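Local coordinates for glycosyl hydrolases family 2, sugar binding domain protein (Bacteroides uniformis str. 3978 T3 ii, PDB 6D1P) that probably hydrolyses O-glycosidic bonds as a family 2 glycoside hydrolase, a beta-glucuronidase from a human gut Bacteroides, at residues H307-F310 with F316-N319; G314-Y317 with R322-L325; S629-W634 with N779-I784; Q734-L737 with I743-L746. All blocks are in the same frame, centred on the assembly; numbering follows the deposited sequence.

Contact 1: residues H307-F310 with F316-N319; sequences HFRF and FYLN
Phe308 to Phe310 pairs antiparallel with Phe316 to Leu318, and the main chain carries most of the polar contact. At the hydrogen-bonded pair, Tyr317 N donates to Arg309 O at 2.9 Å, almost straight, while the return bond from Arg309 N to Tyr317 O is weak. One step further out, Asn319 N reaches His307 O at 2.6 Å. Asn319 adds a side-chain bond to that end: its OD1 accepts from His307 N at 2.8 Å, so the His307 backbone is gripped at both N and O. The ND2 of the same amide turns to Trp276 O in a weak bond.

On one face of the hairpin Arg309 and Tyr317 form a cation-pi pair. The arginine chain bends at chi3 (80°) and lays its guanidinium flat on the phenol, planes 18° apart, with NH2 over the ring centre and CZ 3.9 Å from the ring centroid. Glu311 fixes both partners, through a salt bridge to Arg309 NH1 and a hydrogen bond between Glu311 OE1 and Tyr317 OH.

Apolar contacts fill the other face. Phe316 CD1 sits over one face of the Phe310 ring, 3.5 Å from Phe310 CE1, the two planes inclined at 47°. Phe316 CE1 also touches Phe308 CB at 3.7 Å, and Ile421 of strand 420-432 packs against all three phenylalanines. This is a short beta hairpin, two-faced, entering the TIM-barrel domain of the family 2 glycoside hydrolases, its phenylalanine side laid on a barrel strand.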
loop_
_atom_site.group_PDB
_atom_site.type_symbol
_atom_site.label_atom_id
_atom_site.label_comp_id
_atom_site.label_asym_id
_atom_site.label_seq_id
_atom_site.Cartn_x
_atom_site.Cartn_y
_atom_site.Cartn_z
ATOM N N HIS A 307 19.775 33.098 -32.497
ATOM C CA HIS A 307 20.529 34.041 -31.694
ATOM C C HIS A 307 19.559 34.688 -30.730
ATOM O O HIS A 307 18.460 35.094 -31.127
ATOM C CB HIS A 307 21.221 35.113 -32.560
ATOM C CG HIS A 307 21.875 36.199 -31.763
ATOM N ND1 HIS A 307 21.156 37.179 -31.109
ATOM C CD2 HIS A 307 23.180 36.453 -31.507
ATOM C CE1 HIS A 307 21.994 37.990 -30.485
ATOM N NE2 HIS A 307 23.227 37.568 -30.706
ATOM N N PHE A 308 19.966 34.788 -29.469
ATOM C CA PHE A 308 19.063 35.325 -28.473
ATOM C C PHE A 308 19.874 36.075 -27.437
ATOM O O PHE A 308 21.076 35.858 -27.285
ATOM C CB PHE A 308 18.201 34.224 -27.825
ATOM C CG PHE A 308 18.975 33.265 -26.969
ATOM C CD1 PHE A 308 19.082 33.467 -25.596
ATOM C CD2 PHE A 308 19.584 32.149 -27.529
ATOM C CE1 PHE A 308 19.785 32.565 -24.784
ATOM C CE2 PHE A 308 20.295 31.253 -26.737
ATOM C CZ PHE A 308 20.390 31.458 -25.358
ATOM N N ARG A 309 19.182 36.949 -26.717
ATOM C CA ARG A 309 19.821 37.921 -25.848
ATOM C C ARG A 309 18.791 38.391 -24.837
ATOM O O ARG A 309 17.667 38.746 -25.210
ATOM C CB ARG A 309 20.376 39.101 -26.690
ATOM C CG ARG A 309 20.680 40.386 -25.927
ATOM C CD ARG A 309 21.444 41.413 -26.810
ATOM N NE ARG A 309 20.589 42.171 -27.729
ATOM C CZ ARG A 309 19.970 43.301 -27.398
ATOM N NH1 ARG A 309 20.115 43.793 -26.174
ATOM N NH2 ARG A 309 19.205 43.933 -28.280
ATOM N N PHE A 310 19.164 38.362 -23.566
ATOM C CA PHE A 310 18.386 38.992 -22.513
ATOM C C PHE A 310 19.032 40.333 -22.213
ATOM O O PHE A 310 20.190 40.380 -21.775
ATOM C CB PHE A 310 18.332 38.121 -21.259
ATOM C CG PHE A 310 17.568 36.839 -21.444
ATOM C CD1 PHE A 310 16.201 36.792 -21.195
ATOM C CD2 PHE A 310 18.210 35.694 -21.877
ATOM C CE1 PHE A 310 15.486 35.625 -21.377
ATOM C CE2 PHE A 310 17.502 34.512 -22.048
ATOM C CZ PHE A 310 16.140 34.481 -21.805
ATOM N N PHE A 316 13.599 40.729 -24.283
ATOM C CA PHE A 316 14.265 39.553 -24.835
ATOM C C PHE A 316 14.245 39.617 -26.368
ATOM O O PHE A 316 13.208 39.907 -26.998
ATOM C CB PHE A 316 13.551 38.266 -24.361
ATOM C CG PHE A 316 13.958 37.021 -25.095
ATOM C CD1 PHE A 316 15.139 36.376 -24.783
ATOM C CD2 PHE A 316 13.171 36.521 -26.125
ATOM C CE1 PHE A 316 15.536 35.246 -25.488
ATOM C CE2 PHE A 316 13.559 35.395 -26.832
ATOM C CZ PHE A 316 14.741 34.755 -26.509
ATOM N N TYR A 317 15.390 39.340 -26.983
ATOM C CA TYR A 317 15.556 39.491 -28.427
ATOM C C TYR A 317 15.911 38.138 -29.023
ATOM O O TYR A 317 16.890 37.503 -28.615
ATOM C CB TYR A 317 16.644 40.515 -28.761
ATOM C CG TYR A 317 16.341 41.913 -28.289
ATOM C CD1 TYR A 317 16.522 42.267 -26.959
ATOM C CD2 TYR A 317 15.869 42.886 -29.172
ATOM C CE1 TYR A 317 16.232 43.553 -26.509
ATOM C CE2 TYR A 317 15.580 44.183 -28.731
ATOM C CZ TYR A 317 15.779 44.510 -27.402
ATOM O OH TYR A 317 15.510 45.775 -26.923
ATOM N N LEU A 318 15.104 37.695 -29.968
ATOM C CA LEU A 318 15.354 36.476 -30.717
ATOM C C LEU A 318 15.662 36.848 -32.159
ATOM O O LEU A 318 14.899 37.594 -32.786
ATOM C CB LEU A 318 14.141 35.536 -30.663
ATOM C CG LEU A 318 14.387 34.259 -31.467
ATOM C CD1 LEU A 318 15.408 33.415 -30.732
ATOM C CD2 LEU A 318 13.091 33.501 -31.732
ATOM N N ASN A 319 16.774 36.342 -32.675
ATOM C CA ASN A 319 17.209 36.661 -34.030
ATOM C C ASN A 319 17.042 38.159 -34.341
ATOM O O ASN A 319 16.510 38.553 -35.378
ATOM C CB ASN A 319 16.454 35.789 -35.032
ATOM C CG ASN A 319 16.717 34.308 -34.813
ATOM O OD1 ASN A 319 17.806 33.924 -34.380
ATOM N ND2 ASN A 319 15.725 33.469 -35.107
#

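Contact 2: residues G314-Y317 with R322-L325; sequences GPFY and RLLL
Leu325 crosses the Phe316 ring at about a right angle and sets a methyl group over its face. CD1 stands 4.2 Å from the ring centroid and 21° off the normal, a CH-pi contact, while the second methyl, CD2, meets Phe316 CE2 at 3.6 Å. Phe316 has CG opposite its own N (chi1 167°), which swings the ring out toward Leu325. At the edge of that ring, in its plane, lies Leu323 O, 3.4 Å from Phe316 CD2.

Arg322 is turned across two neighbours. Its CB approaches Tyr317 CE2 at 3.9 Å, the side chains again crossing at about a right angle. The chain then bends at chi2 (-90°), which brings CG to within 3.7 Å of Pro315 CG and carries the guanidinium past the proline. There one water accepts from both Arg322 NE and Phe316 N, at 2.9 Å each, and so bridges the side chain to the backbone. The far end of Arg322 is held by Leu570 O and Met567 O, both accepting from NH2.

Between the backbones, Leu323 N donates to Phe316 O at 2.8 Å and nearly straight, next to the non-hydrogen-bonded antiparallel pair of Tyr317 with Arg322. The whole forms a tight beta hairpin leading into strand 321-329, which runs parallel to strands 360-362 and 572-574 in the TIM barrel of this family 2 hydrolase.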
loop_
_atom_site.group_PDB
_atom_site.type_symbol
_atom_site.label_atom_id
_atom_site.label_comp_id
_atom_site.label_asym_id
_atom_site.label_seq_id
_atom_site.Cartn_x
_atom_site.Cartn_y
_atom_site.Cartn_z
ATOM N N GLY A 314 16.052 45.182 -19.697
ATOM C CA GLY A 314 15.250 45.254 -20.900
ATOM C C GLY A 314 14.600 43.958 -21.285
ATOM O O GLY A 314 14.596 43.010 -20.514
ATOM N N PRO A 315 14.051 43.874 -22.488
ATOM C CA PRO A 315 13.324 42.659 -22.862
ATOM C C PRO A 315 14.218 41.622 -23.512
ATOM O O PRO A 315 15.453 41.587 -23.317
ATOM C CB PRO A 315 12.275 43.185 -23.851
ATOM C CG PRO A 315 12.935 44.347 -24.522
ATOM C CD PRO A 315 13.903 44.959 -23.471
ATOM N N PHE A 316 13.599 40.729 -24.283
ATOM C CA PHE A 316 14.265 39.553 -24.835
ATOM C C PHE A 316 14.245 39.617 -26.368
ATOM O O PHE A 316 13.208 39.907 -26.998
ATOM C CB PHE A 316 13.551 38.266 -24.361
ATOM C CG PHE A 316 13.958 37.021 -25.095
ATOM C CD1 PHE A 316 15.139 36.376 -24.783
ATOM C CD2 PHE A 316 13.171 36.521 -26.125
ATOM C CE1 PHE A 316 15.536 35.246 -25.488
ATOM C CE2 PHE A 316 13.559 35.395 -26.832
ATOM C CZ PHE A 316 14.741 34.755 -26.509
ATOM N N TYR A 317 15.390 39.340 -26.983
ATOM C CA TYR A 317 15.556 39.491 -28.427
ATOM C C TYR A 317 15.911 38.138 -29.023
ATOM O O TYR A 317 16.890 37.503 -28.615
ATOM C CB TYR A 317 16.644 40.515 -28.761
ATOM C CG TYR A 317 16.341 41.913 -28.289
ATOM C CD1 TYR A 317 16.522 42.267 -26.959
ATOM C CD2 TYR A 317 15.869 42.886 -29.172
ATOM C CE1 TYR A 317 16.232 43.553 -26.509
ATOM C CE2 TYR A 317 15.580 44.183 -28.731
ATOM C CZ TYR A 317 15.779 44.510 -27.402
ATOM O OH TYR A 317 15.510 45.775 -26.923
ATOM N N ARG A 322 12.873 41.987 -30.872
ATOM C CA ARG A 322 12.269 41.810 -29.563
ATOM C C ARG A 322 11.094 40.847 -29.681
ATOM O O ARG A 322 10.275 40.957 -30.601
ATOM C CB ARG A 322 11.800 43.151 -29.008
ATOM C CG ARG A 322 11.232 43.073 -27.601
ATOM C CD ARG A 322 9.721 42.812 -27.591
ATOM N NE ARG A 322 9.212 42.632 -26.235
ATOM C CZ ARG A 322 8.251 43.368 -25.693
ATOM N NH1 ARG A 322 7.686 44.327 -26.404
ATOM N NH2 ARG A 322 7.848 43.142 -24.449
ATOM N N LEU A 323 11.017 39.895 -28.750
ATOM C CA LEU A 323 9.986 38.859 -28.778
ATOM C C LEU A 323 9.474 38.659 -27.361
ATOM O O LEU A 323 10.236 38.274 -26.468
ATOM C CB LEU A 323 10.532 37.549 -29.354
ATOM C CG LEU A 323 9.603 36.330 -29.342
ATOM C CD1 LEU A 323 8.348 36.577 -30.203
ATOM C CD2 LEU A 323 10.350 35.080 -29.802
ATOM N N LEU A 324 8.204 38.969 -27.150
ATOM C CA LEU A 324 7.583 38.762 -25.856
ATOM C C LEU A 324 7.325 37.268 -25.671
ATOM O O LEU A 324 6.533 36.673 -26.400
ATOM C CB LEU A 324 6.301 39.574 -25.743
ATOM C CG LEU A 324 5.963 39.659 -24.251
ATOM C CD1 LEU A 324 5.441 41.034 -23.902
ATOM C CD2 LEU A 324 4.967 38.579 -23.849
ATOM N N LEU A 325 8.009 36.662 -24.707
ATOM C CA LEU A 325 7.854 35.237 -24.451
ATOM C C LEU A 325 6.451 34.955 -23.919
ATOM O O LEU A 325 6.018 35.540 -22.919
ATOM C CB LEU A 325 8.931 34.755 -23.477
ATOM C CG LEU A 325 10.334 34.979 -24.058
ATOM C CD1 LEU A 325 11.399 34.731 -23.010
ATOM C CD2 LEU A 325 10.587 34.112 -25.280
HETATM O O HOH W 1 10.771 40.567 -24.933
#

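Contact 3: residues S629-W634 with N779-I784; sequences SWPVRW and NGRASI
Pro631 meets the guanidinium of Arg781 where two beta domains touch: the proline leads into strand 632-634, an outer strand of a five-stranded mixed sheet, and Arg781 begins strand 781-787 at the edge of a three-stranded antiparallel sheet. Trp630, preceding the proline, stacks on His522 and has Arg633 CD above one face, over the ring centre; Trp630 NE1 gives a weak bond to Val632 O.

Pro631 itself places CG over one face of the Arg781 guanidinium, 3.4 Å from NH1. The two side chains come from opposite directions. The arginine reaches this far because it is fully extended from CG to NE, with chi1 at 175°, and it is held at NE by Gln734 OE1 of the adjoining strand. Arg633, one of the residues beyond, is tied to Glu524, Glu642 and Gln706 instead.

Trp634 closes the contact. Its indole approaches the Asn779 amide at about a right angle, with planes 56° apart, while Trp713 meets the same indole edge-to-face. The amide is spoken for at both ends: OD1 accepts from His522 N and ND2 donates to Leu746 O. The touch is made by ND2, which stands 3.8 Å from Trp634 CH2.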
loop_
_atom_site.group_PDB
_atom_site.type_symbol
_atom_site.label_atom_id
_atom_site.label_comp_id
_atom_site.label_asym_id
_atom_site.label_seq_id
_atom_site.Cartn_x
_atom_site.Cartn_y
_atom_site.Cartn_z
ATOM N N SER A 629 -19.453 25.492 -20.789
ATOM C CA SER A 629 -19.589 24.648 -19.612
ATOM C C SER A 629 -20.398 25.322 -18.508
ATOM O O SER A 629 -20.304 24.924 -17.343
ATOM C CB SER A 629 -18.208 24.226 -19.091
ATOM O OG SER A 629 -17.512 25.303 -18.462
ATOM N N TRP A 630 -21.210 26.321 -18.854
ATOM C CA TRP A 630 -22.021 27.059 -17.884
ATOM C C TRP A 630 -23.488 26.851 -18.254
ATOM O O TRP A 630 -24.045 27.603 -19.070
ATOM C CB TRP A 630 -21.618 28.534 -17.876
ATOM C CG TRP A 630 -22.205 29.365 -16.778
ATOM C CD1 TRP A 630 -23.244 29.034 -15.951
ATOM C CD2 TRP A 630 -21.786 30.685 -16.388
ATOM N NE1 TRP A 630 -23.496 30.064 -15.070
ATOM C CE2 TRP A 630 -22.612 31.086 -15.315
ATOM C CE3 TRP A 630 -20.789 31.563 -16.841
ATOM C CZ2 TRP A 630 -22.475 32.327 -14.694
ATOM C CZ3 TRP A 630 -20.645 32.786 -16.208
ATOM C CH2 TRP A 630 -21.488 33.160 -15.155
ATOM N N PRO A 631 -24.156 25.826 -17.677
ATOM C CA PRO A 631 -25.478 25.428 -18.184
ATOM C C PRO A 631 -26.620 26.302 -17.684
ATOM O O PRO A 631 -27.645 26.444 -18.367
ATOM C CB PRO A 631 -25.634 23.984 -17.674
ATOM C CG PRO A 631 -24.430 23.738 -16.700
ATOM C CD PRO A 631 -23.754 25.042 -16.491
ATOM N N VAL A 632 -26.474 26.879 -16.493
ATOM C CA VAL A 632 -27.545 27.643 -15.864
ATOM C C VAL A 632 -26.991 28.986 -15.394
ATOM O O VAL A 632 -26.215 29.042 -14.428
ATOM C CB VAL A 632 -28.183 26.884 -14.694
ATOM C CG1 VAL A 632 -29.234 27.753 -14.031
ATOM C CG2 VAL A 632 -28.803 25.591 -15.185
ATOM N N ARG A 633 -27.411 30.065 -16.056
ATOM C CA ARG A 633 -27.213 31.444 -15.619
ATOM C C ARG A 633 -28.319 31.858 -14.644
ATOM O O ARG A 633 -29.361 31.203 -14.526
ATOM C CB ARG A 633 -27.220 32.389 -16.815
ATOM C CG ARG A 633 -26.364 31.955 -17.980
ATOM C CD ARG A 633 -24.941 32.409 -17.797
ATOM N NE ARG A 633 -24.817 33.847 -17.510
ATOM C CZ ARG A 633 -24.542 34.770 -18.427
ATOM N NH1 ARG A 633 -24.386 34.391 -19.691
ATOM N NH2 ARG A 633 -24.405 36.061 -18.083
ATOM N N TRP A 634 -28.099 32.966 -13.941
ATOM C CA TRP A 634 -29.122 33.440 -13.018
ATOM C C TRP A 634 -29.016 34.942 -12.804
ATOM O O TRP A 634 -28.000 35.574 -13.114
ATOM C CB TRP A 634 -29.052 32.725 -11.676
ATOM C CG TRP A 634 -27.812 33.013 -10.903
ATOM C CD1 TRP A 634 -27.644 33.975 -9.948
ATOM C CD2 TRP A 634 -26.559 32.325 -11.011
ATOM N NE1 TRP A 634 -26.360 33.929 -9.449
ATOM C CE2 TRP A 634 -25.675 32.922 -10.080
ATOM C CE3 TRP A 634 -26.103 31.254 -11.796
ATOM C CZ2 TRP A 634 -24.352 32.494 -9.917
ATOM C CZ3 TRP A 634 -24.787 30.819 -11.630
ATOM C CH2 TRP A 634 -23.925 31.446 -10.698
ATOM N N ASN A 779 -21.389 24.862 -9.055
ATOM C CA ASN A 779 -22.712 25.491 -9.113
ATOM C C ASN A 779 -23.818 24.472 -8.827
ATOM O O ASN A 779 -24.781 24.332 -9.584
ATOM C CB ASN A 779 -22.925 26.198 -10.460
ATOM C CG ASN A 779 -21.864 27.251 -10.728
ATOM O OD1 ASN A 779 -21.052 27.117 -11.645
ATOM N ND2 ASN A 779 -21.852 28.302 -9.910
ATOM N N GLY A 780 -23.671 23.758 -7.708
ATOM C CA GLY A 780 -24.670 22.809 -7.253
ATOM C C GLY A 780 -24.670 21.478 -7.967
ATOM O O GLY A 780 -25.658 20.741 -7.896
ATOM N N ARG A 781 -23.569 21.128 -8.617
ATOM C CA ARG A 781 -23.542 20.048 -9.584
ATOM C C ARG A 781 -22.229 19.277 -9.463
ATOM O O ARG A 781 -21.162 19.875 -9.310
ATOM C CB ARG A 781 -23.720 20.664 -10.962
ATOM C CG ARG A 781 -23.606 19.784 -12.158
ATOM C CD ARG A 781 -24.145 20.580 -13.358
ATOM N NE ARG A 781 -24.014 19.845 -14.612
ATOM C CZ ARG A 781 -23.176 20.178 -15.587
ATOM N NH1 ARG A 781 -22.406 21.249 -15.459
ATOM N NH2 ARG A 781 -23.119 19.443 -16.694
ATOM N N ALA A 782 -22.311 17.950 -9.510
ATOM C CA ALA A 782 -21.120 17.121 -9.609
ATOM C C ALA A 782 -21.485 15.858 -10.368
ATOM O O ALA A 782 -22.594 15.337 -10.239
ATOM C CB ALA A 782 -20.530 16.775 -8.233
ATOM N N SER A 783 -20.536 15.361 -11.153
ATOM C CA SER A 783 -20.816 14.316 -12.123
ATOM C C SER A 783 -19.687 13.309 -12.142
ATOM O O SER A 783 -18.534 13.656 -11.929
ATOM C CB SER A 783 -20.991 14.891 -13.539
ATOM O OG SER A 783 -22.131 15.710 -13.564
ATOM N N ILE A 784 -20.020 12.071 -12.480
ATOM C CA ILE A 784 -19.018 11.026 -12.589
ATOM C C ILE A 784 -19.413 10.080 -13.710
ATOM O O ILE A 784 -20.598 9.801 -13.911
ATOM C CB ILE A 784 -18.850 10.282 -11.246
ATOM C CG1 ILE A 784 -17.698 9.280 -11.334
ATOM C CG2 ILE A 784 -20.169 9.670 -10.819
ATOM C CD1 ILE A 784 -17.123 8.890 -10.004
#

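Contact 4: residues Q734-L737 with I743-L746; sequences QAEL and IRCL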
loop_
_atom_site.group_PDB
_atom_site.type_symbol
_atom_site.label_atom_id
_atom_site.label_comp_id
_atom_site.label_asym_id
_atom_site.label_seq_id
_atom_site.Cartn_x
_atom_site.Cartn_y
_atom_site.Cartn_z
ATOM N N GLN A 734 -25.135 12.493 -12.773
ATOM C CA GLN A 734 -25.070 13.851 -12.251
ATOM C C GLN A 734 -25.776 13.932 -10.908
ATOM O O GLN A 734 -26.901 13.442 -10.761
ATOM C CB GLN A 734 -25.707 14.839 -13.234
ATOM C CG GLN A 734 -25.779 16.253 -12.691
ATOM C CD GLN A 734 -26.429 17.229 -13.665
ATOM O OE1 GLN A 734 -25.778 17.759 -14.574
ATOM N NE2 GLN A 734 -27.720 17.475 -13.469
ATOM N N ALA A 735 -25.111 14.530 -9.931
ATOM C CA ALA A 735 -25.739 14.885 -8.666
ATOM C C ALA A 735 -26.059 16.375 -8.671
ATOM O O ALA A 735 -25.241 17.193 -9.090
ATOM C CB ALA A 735 -24.837 14.545 -7.474
ATOM N N GLU A 736 -27.247 16.720 -8.196
ATOM C CA GLU A 736 -27.718 18.092 -8.146
ATOM C C GLU A 736 -28.101 18.418 -6.713
ATOM O O GLU A 736 -28.873 17.681 -6.097
ATOM C CB GLU A 736 -28.928 18.285 -9.080
ATOM C CG GLU A 736 -29.278 19.744 -9.371
ATOM C CD GLU A 736 -30.557 19.884 -10.185
ATOM O OE1 GLU A 736 -31.583 19.291 -9.790
ATOM O OE2 GLU A 736 -30.532 20.569 -11.234
ATOM N N LEU A 737 -27.552 19.502 -6.174
ATOM C CA LEU A 737 -27.985 19.996 -4.876
ATOM C C LEU A 737 -29.155 20.950 -5.100
ATOM O O LEU A 737 -29.047 21.882 -5.907
ATOM C CB LEU A 737 -26.832 20.700 -4.162
ATOM C CG LEU A 737 -25.632 19.788 -3.887
ATOM C CD1 LEU A 737 -24.435 20.543 -3.362
ATOM C CD2 LEU A 737 -26.031 18.696 -2.895
ATOM N N ILE A 743 -35.250 24.211 -5.897
ATOM C CA ILE A 743 -34.444 25.125 -6.698
ATOM C C ILE A 743 -32.978 24.712 -6.597
ATOM O O ILE A 743 -32.448 24.519 -5.492
ATOM C CB ILE A 743 -34.645 26.581 -6.240
ATOM C CG1 ILE A 743 -36.138 26.917 -6.162
ATOM C CG2 ILE A 743 -33.923 27.534 -7.181
ATOM C CD1 ILE A 743 -36.903 26.591 -7.442
ATOM N N ARG A 744 -32.324 24.568 -7.752
ATOM C CA ARG A 744 -30.894 24.283 -7.764
ATOM C C ARG A 744 -30.132 25.352 -6.979
ATOM O O ARG A 744 -30.385 26.554 -7.118
ATOM C CB ARG A 744 -30.370 24.205 -9.209
ATOM C CG ARG A 744 -28.882 23.766 -9.294
ATOM C CD ARG A 744 -28.348 23.609 -10.734
ATOM N NE ARG A 744 -28.936 22.460 -11.416
ATOM C CZ ARG A 744 -28.557 21.994 -12.605
ATOM N NH1 ARG A 744 -27.570 22.574 -13.286
ATOM N NH2 ARG A 744 -29.169 20.926 -13.109
ATOM N N CYS A 745 -29.204 24.908 -6.134
ATOM C CA CYS A 745 -28.359 25.823 -5.372
ATOM C C CYS A 745 -27.148 26.157 -6.227
ATOM O O CYS A 745 -26.168 25.415 -6.249
ATOM C CB CYS A 745 -27.948 25.199 -4.049
ATOM S SG CYS A 745 -29.307 24.499 -3.142
ATOM N N LEU A 746 -27.198 27.292 -6.913
ATOM C CA LEU A 746 -26.252 27.568 -7.984
ATOM C C LEU A 746 -24.905 28.072 -7.482
ATOM O O LEU A 746 -23.984 28.254 -8.289
ATOM C CB LEU A 746 -26.868 28.566 -8.968
ATOM C CG LEU A 746 -27.965 27.981 -9.865
ATOM C CD1 LEU A 746 -28.721 29.072 -10.630
ATOM C CD2 LEU A 746 -27.361 26.977 -10.841
#
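Arg744 and Glu736 form the charged part of this contact, and Ile743, one residue earlier, leads in from a turn where its N is bonded to Asp739 OD1. The Arg744 side chain leaves CA with CG opposite N (chi1 -174°), runs straight through chi2 and bends at chi3, which brings the guanidinium to the carboxylate of Glu736. Both NE and NH2 are directed at Glu736 OE2 in a salt bridge, the planes of the two groups 66° apart. The modelled distances are too short to be trusted in detail, since OE2 is crowded in the model, so the pairing is firmer than its exact geometry. Gln734 NE2 also comes within 3.8 Å of Arg744 NH2, obliquely, amide and guanidinium planes almost perpendicular.

Glu736 and Gln734 belong to strand 730-738, the middle strand of an antiparallel three-stranded sheet, and the loop of Arg744 and Cys745 folds back along its end. There Cys745 N donates to Leu737 O at 3.0 Å, with an angle of 173° at the hydrogen. The same oxygen receives a longer CA-H contact from Arg744 CA at 3.6 Å, and Cys745 SG lies 3.8 Å from it. Leu746, next in line, packs on Val632, Trp634 and Trp713.

Along the chain, contacts 1 and 2 come first and share strand 316-318 as successive hairpins of one sheet, with centres 7 Å apart and Leu318 packed on Leu323. Strand 321-329 then carries the chain into the TIM barrel. Contacts 3 and 4 form a second cluster, centres 8 Å apart, where a probable hydrogen bond between Ala782 O and Ala735 N joins adjacent strands 781-787 and 730-738. Contact 4 falls in the sequence between the segments of contact 3. The two clusters do not touch: contacts 1 and 4 are about 53 Å apart between centres, on opposite sides of the chain's centre. One pair lies where the chain enters the TIM-barrel domain, the other in C-terminal beta domains.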